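Local coordinates for protein putative prolyl-tRNA synthetase (Leishmania major, PDB 5XIL) that probably couples L-proline to tRNA(Pro) at the expense of ATP, this construct comprising the catalytic core, the anticodon-binding domain and the C-terminal zinc-binding domain, at residues Leu157-His162 with Glu180-Val185; Gln188-Pro193 with Thr266-Val271; Thr213-Ile218 with Gly224-Thr229; Gly270-Val275 with Val283-Val288. All coordinates share one frame; numbering follows the deposited sequence. Where two conformers were deposited one is given.

Contacts 1, 2 and 3 lie in the class II catalytic core, and contact 4 leads from it toward the anticodon-binding domain. Helix 168-189 runs through contact 1 and into contact 2, where helix 267-276 meets the chain just beyond its end; that second helix then continues into contact 4, the centres of contacts 2 and 4 being about 6 Å apart. Tyr-182 of contact 1 also packs on Ala-228 of contact 3, CD2 to CB 3.5 Å. Arg-267 of contact 2 reaches the hairpin too, its NH1 lying 2.8 Å from Gln-226 O. Contact 3 comes nearest the magnesium site of Glu-219 and His-413: the Ile-218 side chain is about 10 Å from the ion.

Contact 1 of 4, residues Leu157-His162 with Glu180-Val185; sequences LWQEGH and ECYASV
Strand residue Gln-159 and helix residue Tyr-182 meet with their backbones well apart, the CA atoms separated by 11.1 Å, so two long side chains must span the gap. The strand belongs to motif 2 of the class II synthetase core, and the helix packs against the antiparallel sheet that the motif helps to build. Tyr-182 and Gln-159 approach from opposite directions. The phenol OH gives its hydrogen to Gln-159 OE1 at 2.8 Å, reaching a lone pair in the carbonyl plane with a C=O...O angle of 119°. Ring and amide are turned 41° against each other, and OE1 sits at the ring's edge, near its plane. Gln-159 gets there with CG anti to its N, then folds at chi2 (-74°). Its other amide atom, NE2, is hydrogen-bonded to Asn-134 OD1 on the adjacent strand, so both ends of the amide are engaged and its flip is fixed. Trp-262 and Leu-264 on the other neighbouring strand pack against the Tyr-182 side chain in this buried setting. The CB of Glu-160 points away from the helix and packs 3.6 Å above one face of the Trp-158 ring, offset toward the rim. The carboxylate has a polar partner, His-162 NE2 donating to Glu-160 OE1 at 2.7 Å, within the imidazole plane but from above the carboxylate plane.

Contact 2 of 4, residues Gln188-Pro193 with Thr266-Val271; sequences QLLAVP and TRVIGV
Leu-190 faces Val-268, and Val-192 faces Val-271, with CA separations of 8.3 Å and 8.1 Å: the chain leaving helix 168-189 passes alongside the first turns of helix 267-276. Ala-191, with phi 60°, is where the chain leaves helical angles; the CB atoms of Leu-190 before it and Val-192 after it both point toward the other segment. On the receiving side, Val-268 and Val-271 stand three residues apart and so present neighbouring positions on one flank of their helix. The Leu-190 side chain crosses that of Val-268 at about a right angle and touches with one branch. Its CD1 lies 3.7 Å from Val-268 CB and 4.0 Å from Val-268 CG2. The same methyl also reaches Val-268 O at 3.8 Å, so it rests partly on the helix backbone. Strand 253-265 and the helix after it form motif 3 of the class II synthetase core, and Arg-267, at the start of that helix, corresponds by sequence to the invariant arginine of the motif. Here its NH1 is hydrogen-bonded to Gln-226 O of the adjoining hairpin. One turn further along, Val-192 and Val-271 also cross at roughly a right angle. In each of them CG1 stands anti to the backbone N, and these two methyls meet at 4.0 Å. Tyr-186 packs on Val-192, Val-268 and Val-271 alike, adding an aromatic partner to the aliphatic group. Leu-190 is also held through its backbone, its O accepting a hydrogen bond from His-276 NE2.

Contact 3 of 4, residues Thr213-Ile218 with Gly224-Thr229; sequences TVETFI and GCQGAT
Thr-216 and Cys-225 form an antiparallel hydrogen-bonded pair in the beta hairpin of strands 210-218 and 223-234, part of the class II catalytic core. Thr-216 N donates to Cys-225 O at 2.9 Å, and Cys-225 N returns a bond of the same length to Thr-216 O. A third bond comes from a side chain: at chi1 69° the hydroxyl lies between the backbone N and carbonyl carbon, and OG1 donates to Cys-225 O at 2.9 Å. That carbonyl oxygen is thus gripped twice by one residue. Beside it, Ile-218 CG1 packs on Cys-225 CB at 4.1 Å. Further down the hairpin Gly-227 is an extra residue: Thr-213 pairs with Thr-229 and Glu-215 with Gln-226, leaving Val-214 opposite both Gly-227 and Ala-228, a beta bulge. Gly-227 N meets Val-214 O at 2.8 Å, nearly along the C=O axis, whereas the bond from Val-214 N to Ala-228 O is weak. In the next shell, Val-271 of helix 267-276 covers Thr-216 and Cys-225, and Phe-217 meets the ring of the magnesium ligand His-413. Glu-215 OE1 lies 3.6 Å from Gln-226 CA, the carboxylate against the start of that side chain; Lys-199 NZ serves both residues, through a salt bridge to OE2 and a hydrogen bond to Gln-226 OE1. Thr-213 OG1 donates to the same Glu-215 OE2 at 2.6 Å, meeting it on the anti side and out of the carboxylate plane.

Contact 4 of 4, residues Gly270-Val275 with Val283-Val288; sequences GVMIMV and VMPPRV
Met-272 reaches Pro-285 by running straight out from its helix, with CG anti to the backbone N (chi1 180°) and chi2 close to extended, before the chain turns at chi3 (70°) and swings CE toward Met-284. The CB of Met-284 points away from the helix, but a bend at chi2 (55°) brings its SD back to the contact; chi3 then places its CE. The backbones stay apart, with 8.2 Å between the CA atoms of Met-272 and Pro-285. Most of the touching is done by the thioether lying against the CG-CD edge of the proline ring: Met-272 SD is 3.5 Å from Pro-285 CD, and Met-272 CG is 3.7 Å from Pro-285 CG. A methyl of Val-288 comes in beside it, CG2 to Met-272 SD at 3.9 Å. Met-272 CE to Met-284 SD measures 3.7 Å, but Met-284 has two modelled conformers, so this contact belongs to one of them and is doubtful. Pro-285 and Val-288 are held as a unit by a short turn, Val-288 N donating to Pro-285 O at 3.0 Å. The segment 283-288 lies in the linker from the motif 3 helix of the catalytic core to the anticodon-binding domain. It is tied to both sides, because Met-284 shares a backbone hydrogen bond with Gly-351 while Arg-287 donates to Gln-188 O and forms a salt bridge with Glu-396. Val-45 of helix 40-60 packs on both methionines. No hydrogen bond crosses between the segments, so helix and linker are held here by dispersion and by the fit of a thioether against a proline ring.

Contact 1 of 4, residues Leu157-His162 with Glu180-Val185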
loop_
_atom_site.group_PDB
_atom_site.type_symbol
_atom_site.label_atom_id
_atom_site.label_comp_id
_atom_site.label_asym_id
_atom_site.label_seq_id
_atom_site.Cartn_x
_atom_site.Cartn_y
_atom_site.Cartn_z
ATOM N N LEU A 157 5.105 11.676 2.539
ATOM C CA LEU A 157 4.369 10.716 1.747
ATOM C C LEU A 157 2.982 11.217 1.579
ATOM O O LEU A 157 2.394 11.820 2.489
ATOM C CB LEU A 157 4.277 9.381 2.478
ATOM C CG LEU A 157 5.499 8.691 3.087
ATOM C CD1 LEU A 157 5.214 7.194 3.194
ATOM C CD2 LEU A 157 6.631 8.835 2.166
ATOM N N TRP A 158 2.420 10.929 0.427
ATOM C CA TRP A 158 1.059 11.305 0.161
ATOM C C TRP A 158 0.472 10.484 -0.951
ATOM O O TRP A 158 1.093 9.549 -1.464
ATOM C CB TRP A 158 0.962 12.779 -0.100
ATOM C CG TRP A 158 1.193 13.301 -1.456
ATOM C CD1 TRP A 158 2.022 12.836 -2.410
ATOM C CD2 TRP A 158 0.612 14.511 -1.959
ATOM N NE1 TRP A 158 1.963 13.672 -3.542
ATOM C CE2 TRP A 158 1.126 14.726 -3.252
ATOM C CE3 TRP A 158 -0.331 15.442 -1.429
ATOM C CZ2 TRP A 158 0.710 15.833 -4.058
ATOM C CZ3 TRP A 158 -0.725 16.560 -2.232
ATOM C CH2 TRP A 158 -0.179 16.734 -3.521
ATOM N N GLN A 159 -0.747 10.808 -1.208
ATOM C CA GLN A 159 -1.537 10.237 -2.182
ATOM C C GLN A 159 -2.110 11.404 -3.005
ATOM O O GLN A 159 -2.524 12.416 -2.460
ATOM C CB GLN A 159 -2.678 9.554 -1.403
ATOM C CG GLN A 159 -3.960 9.280 -2.041
ATOM C CD GLN A 159 -4.800 10.478 -2.250
ATOM O OE1 GLN A 159 -5.205 11.159 -1.313
ATOM N NE2 GLN A 159 -5.088 10.745 -3.491
ATOM N N GLU A 160 -1.979 11.321 -4.304
ATOM C CA GLU A 160 -2.652 12.365 -5.078
ATOM C C GLU A 160 -3.347 11.761 -6.304
ATOM O O GLU A 160 -2.807 10.866 -6.928
ATOM C CB GLU A 160 -1.639 13.412 -5.522
ATOM C CG GLU A 160 -0.639 12.900 -6.478
ATOM C CD GLU A 160 0.355 13.983 -7.011
ATOM O OE1 GLU A 160 -0.070 15.071 -7.522
ATOM O OE2 GLU A 160 1.568 13.683 -6.859
ATOM N N GLY A 161 -4.535 12.211 -6.553
ATOM C CA GLY A 161 -5.402 11.733 -7.582
ATOM C C GLY A 161 -5.585 12.876 -8.570
ATOM O O GLY A 161 -5.628 14.062 -8.188
ATOM N N HIS A 162 -5.755 12.489 -9.833
ATOM C CA HIS A 162 -5.988 13.456 -10.958
ATOM C C HIS A 162 -6.982 12.809 -11.891
ATOM O O HIS A 162 -6.743 11.692 -12.434
ATOM C CB HIS A 162 -4.721 13.819 -11.718
ATOM C CG HIS A 162 -3.623 14.380 -10.877
ATOM N ND1 HIS A 162 -3.279 15.718 -10.907
ATOM C CD2 HIS A 162 -2.783 13.798 -9.988
ATOM C CE1 HIS A 162 -2.265 15.934 -10.071
ATOM N NE2 HIS A 162 -1.971 14.789 -9.479
ATOM N N GLU A 180 -15.367 13.840 0.965
ATOM C CA GLU A 180 -15.971 12.960 1.969
ATOM C C GLU A 180 -15.062 11.838 2.419
ATOM O O GLU A 180 -15.049 11.491 3.623
ATOM C CB GLU A 180 -17.338 12.450 1.530
ATOM C CG GLU A 180 -18.388 13.518 1.491
ATOM C CD GLU A 180 -18.594 14.335 2.803
ATOM O OE1 GLU A 180 -18.493 13.829 3.904
ATOM O OE2 GLU A 180 -18.948 15.505 2.654
ATOM N N CYS A 181 -14.288 11.270 1.483
ATOM C CA CYS A 181 -13.309 10.297 1.829
ATOM C C CYS A 181 -12.273 10.847 2.811
ATOM O O CYS A 181 -11.902 10.164 3.780
ATOM C CB CYS A 181 -12.550 9.759 0.601
ATOM S SG CYS A 181 -13.546 8.821 -0.540
ATOM N N TYR A 182 -11.792 12.067 2.544
ATOM C CA TYR A 182 -10.785 12.672 3.394
ATOM C C TYR A 182 -11.398 12.974 4.809
ATOM O O TYR A 182 -10.726 12.803 5.842
ATOM C CB TYR A 182 -10.263 13.950 2.703
ATOM C CG TYR A 182 -9.415 13.734 1.453
ATOM C CD1 TYR A 182 -8.854 12.479 1.154
ATOM C CD2 TYR A 182 -9.143 14.776 0.587
ATOM C CE1 TYR A 182 -8.062 12.310 0.059
ATOM C CE2 TYR A 182 -8.373 14.598 -0.484
ATOM C CZ TYR A 182 -7.808 13.402 -0.768
ATOM O OH TYR A 182 -6.920 13.273 -1.829
ATOM N N ALA A 183 -12.612 13.521 4.824
ATOM C CA ALA A 183 -13.321 13.755 6.060
ATOM C C ALA A 183 -13.395 12.438 6.843
ATOM O O ALA A 183 -13.245 12.452 8.083
ATOM C CB ALA A 183 -14.726 14.306 5.839
ATOM N N SER A 184 -13.721 11.372 6.148
ATOM C CA SER A 184 -13.852 10.056 6.773
ATOM C C SER A 184 -12.543 9.538 7.328
ATOM O O SER A 184 -12.515 8.934 8.385
ATOM C CB SER A 184 -14.424 9.027 5.845
ATOM O OG SER A 184 -15.651 9.490 5.368
ATOM N N VAL A 185 -11.459 9.742 6.625
ATOM C CA VAL A 185 -10.115 9.524 7.211
ATOM C C VAL A 185 -9.952 10.130 8.589
ATOM O O VAL A 185 -9.658 9.415 9.567
ATOM C CB VAL A 185 -8.945 9.925 6.280
ATOM C CG1 VAL A 185 -7.601 9.809 6.988
ATOM C CG2 VAL A 185 -8.958 9.041 5.051
#

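Contact 2 of 4, residues Gln188-Pro193 with Thr266-Val271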
loop_
_atom_site.group_PDB
_atom_site.type_symbol
_atom_site.label_atom_id
_atom_site.label_comp_id
_atom_site.label_asym_id
_atom_site.label_seq_id
_atom_site.Cartn_x
_atom_site.Cartn_y
_atom_site.Cartn_z
ATOM N N GLN A 188 -13.284 8.872 11.046
ATOM C CA GLN A 188 -13.521 7.447 11.263
ATOM C C GLN A 188 -12.255 6.746 11.627
ATOM O O GLN A 188 -12.303 5.832 12.452
ATOM C CB GLN A 188 -14.166 6.803 10.060
ATOM C CG GLN A 188 -15.504 7.411 9.808
ATOM C CD GLN A 188 -16.174 6.813 8.620
ATOM O OE1 GLN A 188 -15.887 5.669 8.192
ATOM N NE2 GLN A 188 -17.059 7.579 8.044
ATOM N N LEU A 189 -11.101 7.146 11.071
ATOM C CA LEU A 189 -9.840 6.528 11.489
ATOM C C LEU A 189 -9.189 7.231 12.617
ATOM O O LEU A 189 -8.678 6.600 13.534
ATOM C CB LEU A 189 -8.833 6.360 10.365
ATOM C CG LEU A 189 -8.981 5.231 9.407
ATOM C CD1 LEU A 189 -7.714 5.319 8.525
ATOM C CD2 LEU A 189 -8.954 3.881 10.087
ATOM N N LEU A 190 -9.122 8.577 12.572
ATOM C CA LEU A 190 -8.250 9.254 13.473
ATOM C C LEU A 190 -8.969 9.954 14.646
ATOM O O LEU A 190 -8.326 10.592 15.433
ATOM C CB LEU A 190 -7.422 10.289 12.670
ATOM C CG LEU A 190 -6.678 9.781 11.452
ATOM C CD1 LEU A 190 -5.899 10.933 10.795
ATOM C CD2 LEU A 190 -5.805 8.586 11.747
ATOM N N ALA A 191 -10.300 9.888 14.639
ATOM C CA ALA A 191 -11.189 10.461 15.651
ATOM C C ALA A 191 -10.996 11.990 15.757
ATOM O O ALA A 191 -11.098 12.604 16.827
ATOM C CB ALA A 191 -11.025 9.748 17.003
ATOM N N VAL A 192 -10.648 12.591 14.601
ATOM C CA VAL A 192 -10.408 14.043 14.531
ATOM C C VAL A 192 -11.597 14.687 13.831
ATOM O O VAL A 192 -11.917 14.306 12.741
ATOM C CB VAL A 192 -9.121 14.327 13.687
ATOM C CG1 VAL A 192 -9.008 15.829 13.395
ATOM C CG2 VAL A 192 -7.880 13.801 14.408
ATOM N N PRO A 193 -12.184 15.745 14.413
ATOM C CA PRO A 193 -13.264 16.381 13.751
ATOM C C PRO A 193 -12.744 17.402 12.726
ATOM O O PRO A 193 -11.666 17.951 12.897
ATOM C CB PRO A 193 -13.989 17.097 14.875
ATOM C CG PRO A 193 -12.901 17.483 15.830
ATOM C CD PRO A 193 -11.955 16.281 15.761
ATOM N N THR A 266 0.894 12.665 5.040
ATOM C CA THR A 266 1.237 12.301 6.408
ATOM C C THR A 266 1.070 13.454 7.394
ATOM O O THR A 266 1.236 13.262 8.616
ATOM C CB THR A 266 2.667 11.786 6.465
ATOM O OG1 THR A 266 3.464 12.590 5.634
ATOM C CG2 THR A 266 2.681 10.380 5.966
ATOM N N ARG A 267 0.695 14.636 6.902
ATOM C CA ARG A 267 0.198 15.643 7.793
ATOM C C ARG A 267 -0.945 15.120 8.708
ATOM O O ARG A 267 -1.109 15.602 9.851
ATOM C CB ARG A 267 -0.265 16.896 7.047
ATOM C CG ARG A 267 -1.138 17.790 7.914
ATOM C CD ARG A 267 -1.607 18.991 7.198
ATOM N NE ARG A 267 -0.443 19.833 7.054
ATOM C CZ ARG A 267 -0.498 21.063 6.624
ATOM N NH1 ARG A 267 -1.665 21.578 6.302
ATOM N NH2 ARG A 267 0.628 21.759 6.531
ATOM N N VAL A 268 -1.750 14.131 8.205
ATOM C CA VAL A 268 -2.799 13.633 9.048
ATOM C C VAL A 268 -2.236 13.114 10.372
ATOM O O VAL A 268 -2.945 13.171 11.412
ATOM C CB VAL A 268 -3.691 12.544 8.367
ATOM C CG1 VAL A 268 -4.310 13.002 7.059
ATOM C CG2 VAL A 268 -2.902 11.301 8.142
ATOM N N ILE A 269 -1.025 12.583 10.368
ATOM C CA ILE A 269 -0.467 12.003 11.566
ATOM C C ILE A 269 -0.158 13.138 12.580
ATOM O O ILE A 269 -0.407 13.010 13.764
ATOM C CB ILE A 269 0.829 11.177 11.273
ATOM C CG1 ILE A 269 0.499 10.001 10.302
ATOM C CG2 ILE A 269 1.507 10.748 12.564
ATOM C CD1 ILE A 269 1.698 9.278 9.850
ATOM N N GLY A 270 0.460 14.207 12.099
ATOM C CA GLY A 270 0.752 15.352 12.967
ATOM C C GLY A 270 -0.534 15.955 13.568
ATOM O O GLY A 270 -0.573 16.292 14.747
ATOM N N VAL A 271 -1.579 16.105 12.775
ATOM C CA VAL A 271 -2.855 16.614 13.257
ATOM C C VAL A 271 -3.387 15.726 14.394
ATOM O O VAL A 271 -3.778 16.189 15.451
ATOM C CB VAL A 271 -3.898 16.735 12.135
ATOM C CG1 VAL A 271 -5.285 17.089 12.657
ATOM C CG2 VAL A 271 -3.496 17.831 11.115
#

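Contact 3 of 4, residues Thr213-Ile218 with Gly224-Thr229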
loop_
_atom_site.group_PDB
_atom_site.type_symbol
_atom_site.label_atom_id
_atom_site.label_comp_id
_atom_site.label_asym_id
_atom_site.label_seq_id
_atom_site.Cartn_x
_atom_site.Cartn_y
_atom_site.Cartn_z
ATOM N N THR A 213 -12.052 21.717 1.074
ATOM C CA THR A 213 -11.084 21.430 2.139
ATOM C C THR A 213 -11.787 20.850 3.383
ATOM O O THR A 213 -13.004 21.027 3.589
ATOM C CB THR A 213 -10.355 22.733 2.500
ATOM O OG1 THR A 213 -9.322 22.519 3.468
ATOM C CG2 THR A 213 -11.311 23.768 3.067
ATOM N N VAL A 214 -11.000 20.183 4.230
ATOM C CA VAL A 214 -11.396 19.764 5.530
ATOM C C VAL A 214 -10.431 20.465 6.496
ATOM O O VAL A 214 -9.232 20.275 6.417
ATOM C CB VAL A 214 -11.418 18.221 5.750
ATOM C CG1 VAL A 214 -12.628 17.649 5.069
ATOM C CG2 VAL A 214 -10.194 17.581 5.186
ATOM N N GLU A 215 -10.956 21.365 7.293
ATOM C CA GLU A 215 -10.120 22.206 8.128
ATOM C C GLU A 215 -10.186 21.639 9.553
ATOM O O GLU A 215 -11.293 21.247 10.020
ATOM C CB GLU A 215 -10.653 23.602 8.095
ATOM C CG GLU A 215 -10.536 24.208 6.697
ATOM C CD GLU A 215 -9.108 24.552 6.360
ATOM O OE1 GLU A 215 -8.295 24.886 7.278
ATOM O OE2 GLU A 215 -8.762 24.429 5.194
ATOM N N THR A 216 -9.039 21.596 10.214
ATOM C CA THR A 216 -8.909 21.041 11.553
ATOM C C THR A 216 -8.467 22.148 12.516
ATOM O O THR A 216 -8.009 23.246 12.073
ATOM C CB THR A 216 -7.907 19.877 11.578
ATOM O OG1 THR A 216 -6.607 20.376 11.351
ATOM C CG2 THR A 216 -8.222 18.842 10.481
ATOM N N PHE A 217 -8.559 21.886 13.826
ATOM C CA PHE A 217 -8.285 22.894 14.832
ATOM C C PHE A 217 -7.294 22.370 15.833
ATOM O O PHE A 217 -7.490 21.239 16.393
ATOM C CB PHE A 217 -9.579 23.319 15.505
ATOM C CG PHE A 217 -9.369 24.178 16.718
ATOM C CD1 PHE A 217 -8.845 25.433 16.587
ATOM C CD2 PHE A 217 -9.661 23.723 18.009
ATOM C CE1 PHE A 217 -8.659 26.245 17.688
ATOM C CE2 PHE A 217 -9.504 24.541 19.102
ATOM C CZ PHE A 217 -8.983 25.812 18.919
ATOM N N ILE A 218 -6.259 23.157 16.045
ATOM C CA ILE A 218 -5.191 22.858 17.024
ATOM C C ILE A 218 -5.367 23.710 18.253
ATOM O O ILE A 218 -4.875 24.885 18.372
ATOM C CB ILE A 218 -3.806 23.010 16.413
ATOM C CG1 ILE A 218 -3.685 22.388 15.054
ATOM C CG2 ILE A 218 -2.694 22.469 17.338
ATOM C CD1 ILE A 218 -3.926 20.930 14.965
ATOM N N GLY A 224 -5.769 27.095 13.125
ATOM C CA GLY A 224 -6.356 26.192 12.109
ATOM C C GLY A 224 -5.224 25.461 11.366
ATOM O O GLY A 224 -4.081 25.926 11.307
ATOM N N CYS A 225 -5.530 24.271 10.881
ATOM C CA CYS A 225 -4.648 23.512 10.089
ATOM C C CYS A 225 -5.435 22.922 8.945
ATOM O O CYS A 225 -6.424 22.219 9.154
ATOM C CB CYS A 225 -3.953 22.430 10.949
ATOM S SG CYS A 225 -2.668 21.521 10.069
ATOM N N GLN A 226 -5.015 23.144 7.722
ATOM C CA GLN A 226 -5.683 22.530 6.567
ATOM C C GLN A 226 -5.417 21.018 6.527
ATOM O O GLN A 226 -4.285 20.575 6.470
ATOM C CB GLN A 226 -5.175 23.210 5.306
ATOM C CG GLN A 226 -5.589 22.601 4.031
ATOM C CD GLN A 226 -4.939 23.245 2.846
ATOM O OE1 GLN A 226 -5.204 24.410 2.559
ATOM N NE2 GLN A 226 -4.031 22.539 2.216
ATOM N N GLY A 227 -6.467 20.209 6.562
ATOM C CA GLY A 227 -6.311 18.758 6.685
ATOM C C GLY A 227 -6.010 17.987 5.414
ATOM O O GLY A 227 -5.337 16.931 5.474
ATOM N N ALA A 228 -6.625 18.433 4.302
ATOM C CA ALA A 228 -6.565 17.836 2.960
ATOM C C ALA A 228 -7.430 18.682 2.063
ATOM O O ALA A 228 -8.233 19.419 2.566
ATOM C CB ALA A 228 -7.098 16.446 2.959
ATOM N N THR A 229 -7.240 18.563 0.757
ATOM C CA THR A 229 -7.967 19.382 -0.201
ATOM C C THR A 229 -8.310 18.576 -1.420
ATOM O O THR A 229 -7.577 17.655 -1.862
ATOM C CB THR A 229 -7.223 20.718 -0.607
ATOM O OG1 THR A 229 -5.940 20.360 -1.055
ATOM C CG2 THR A 229 -7.028 21.735 0.573
#

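Contact 4 of 4, residues Gly270-Val275 with Val283-Val288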
loop_
_atom_site.group_PDB
_atom_site.type_symbol
_atom_site.label_atom_id
_atom_site.label_comp_id
_atom_site.label_asym_id
_atom_site.label_seq_id
_atom_site.Cartn_x
_atom_site.Cartn_y
_atom_site.Cartn_z
ATOM N N GLY A 270 0.460 14.207 12.099
ATOM C CA GLY A 270 0.752 15.352 12.967
ATOM C C GLY A 270 -0.534 15.955 13.568
ATOM O O GLY A 270 -0.573 16.292 14.747
ATOM N N VAL A 271 -1.579 16.105 12.775
ATOM C CA VAL A 271 -2.855 16.614 13.257
ATOM C C VAL A 271 -3.387 15.726 14.394
ATOM O O VAL A 271 -3.778 16.189 15.451
ATOM C CB VAL A 271 -3.898 16.735 12.135
ATOM C CG1 VAL A 271 -5.285 17.089 12.657
ATOM C CG2 VAL A 271 -3.496 17.831 11.115
ATOM N N MET A 272 -3.354 14.449 14.139
ATOM C CA MET A 272 -3.802 13.430 15.111
ATOM C C MET A 272 -3.092 13.550 16.453
ATOM O O MET A 272 -3.747 13.565 17.489
ATOM C CB MET A 272 -3.652 12.041 14.475
ATOM C CG MET A 272 -4.084 10.912 15.413
ATOM S SD MET A 272 -3.473 9.316 14.816
ATOM C CE MET A 272 -1.769 9.365 15.045
ATOM N N ILE A 273 -1.783 13.678 16.421
ATOM C CA ILE A 273 -0.970 13.892 17.621
ATOM C C ILE A 273 -1.322 15.154 18.349
ATOM O O ILE A 273 -1.584 15.148 19.558
ATOM C CB ILE A 273 0.509 13.906 17.255
ATOM C CG1 ILE A 273 0.992 12.527 16.763
ATOM C CG2 ILE A 273 1.372 14.341 18.456
ATOM C CD1 ILE A 273 2.254 12.624 15.960
ATOM N N MET A 274 -1.460 16.225 17.588
ATOM C CA MET A 274 -1.736 17.525 18.163
ATOM C C MET A 274 -3.131 17.587 18.754
ATOM O O MET A 274 -3.379 18.321 19.767
ATOM C CB MET A 274 -1.603 18.590 17.066
ATOM C CG MET A 274 -0.194 18.813 16.662
ATOM S SD MET A 274 0.070 20.217 15.639
ATOM C CE MET A 274 1.818 19.871 15.472
ATOM N N VAL A 275 -4.064 16.872 18.142
ATOM C CA VAL A 275 -5.451 16.899 18.603
ATOM C C VAL A 275 -5.659 16.044 19.869
ATOM O O VAL A 275 -6.332 16.460 20.826
ATOM C CB VAL A 275 -6.426 16.503 17.466
ATOM C CG1 VAL A 275 -7.844 16.325 18.004
ATOM C CG2 VAL A 275 -6.424 17.574 16.371
ATOM N N VAL A 283 -1.987 9.823 22.826
ATOM C CA VAL A 283 -3.181 9.067 23.021
ATOM C C VAL A 283 -3.543 8.572 21.602
ATOM O O VAL A 283 -3.968 9.385 20.765
ATOM C CB VAL A 283 -4.326 9.914 23.618
ATOM C CG1 VAL A 283 -5.607 9.116 23.767
ATOM C CG2 VAL A 283 -3.933 10.527 24.991
ATOM N N MET A 284 -3.358 7.290 21.311
ATOM C CA MET A 284 -3.529 6.776 19.954
ATOM C C MET A 284 -4.999 6.432 19.714
ATOM O O MET A 284 -5.567 5.616 20.448
ATOM C CB MET A 284 -2.578 5.578 19.740
ATOM C CG MET A 284 -2.308 5.056 18.330
ATOM S SD MET A 284 -1.709 6.330 17.202
ATOM C CE MET A 284 0.050 6.359 17.442
ATOM N N PRO A 285 -5.603 7.003 18.666
ATOM C CA PRO A 285 -6.908 6.516 18.292
ATOM C C PRO A 285 -6.835 4.982 18.027
ATOM O O PRO A 285 -5.942 4.491 17.317
ATOM C CB PRO A 285 -7.216 7.297 16.986
ATOM C CG PRO A 285 -6.380 8.497 17.105
ATOM C CD PRO A 285 -5.108 7.984 17.668
ATOM N N PRO A 286 -7.791 4.224 18.563
ATOM C CA PRO A 286 -7.649 2.761 18.538
ATOM C C PRO A 286 -7.659 2.104 17.173
ATOM O O PRO A 286 -6.991 1.088 16.992
ATOM C CB PRO A 286 -8.843 2.269 19.381
ATOM C CG PRO A 286 -9.810 3.353 19.396
ATOM C CD PRO A 286 -9.014 4.669 19.264
ATOM N N ARG A 287 -8.343 2.700 16.196
ATOM C CA ARG A 287 -8.378 2.130 14.894
ATOM C C ARG A 287 -7.070 2.253 14.167
ATOM O O ARG A 287 -6.858 1.544 13.113
ATOM C CB ARG A 287 -9.566 2.633 14.055
ATOM C CG ARG A 287 -10.927 2.326 14.718
ATOM C CD ARG A 287 -12.025 3.149 14.075
ATOM N NE ARG A 287 -13.351 2.896 14.681
ATOM C CZ ARG A 287 -14.446 3.518 14.344
ATOM N NH1 ARG A 287 -14.399 4.437 13.400
ATOM N NH2 ARG A 287 -15.604 3.208 14.961
ATOM N N VAL A 288 -6.123 3.076 14.662
ATOM C CA VAL A 288 -4.837 3.113 13.979
ATOM C C VAL A 288 -3.702 2.800 14.927
ATOM O O VAL A 288 -2.558 3.083 14.668
ATOM C CB VAL A 288 -4.614 4.510 13.278
ATOM C CG1 VAL A 288 -5.623 4.743 12.196
ATOM C CG2 VAL A 288 -4.617 5.666 14.292
#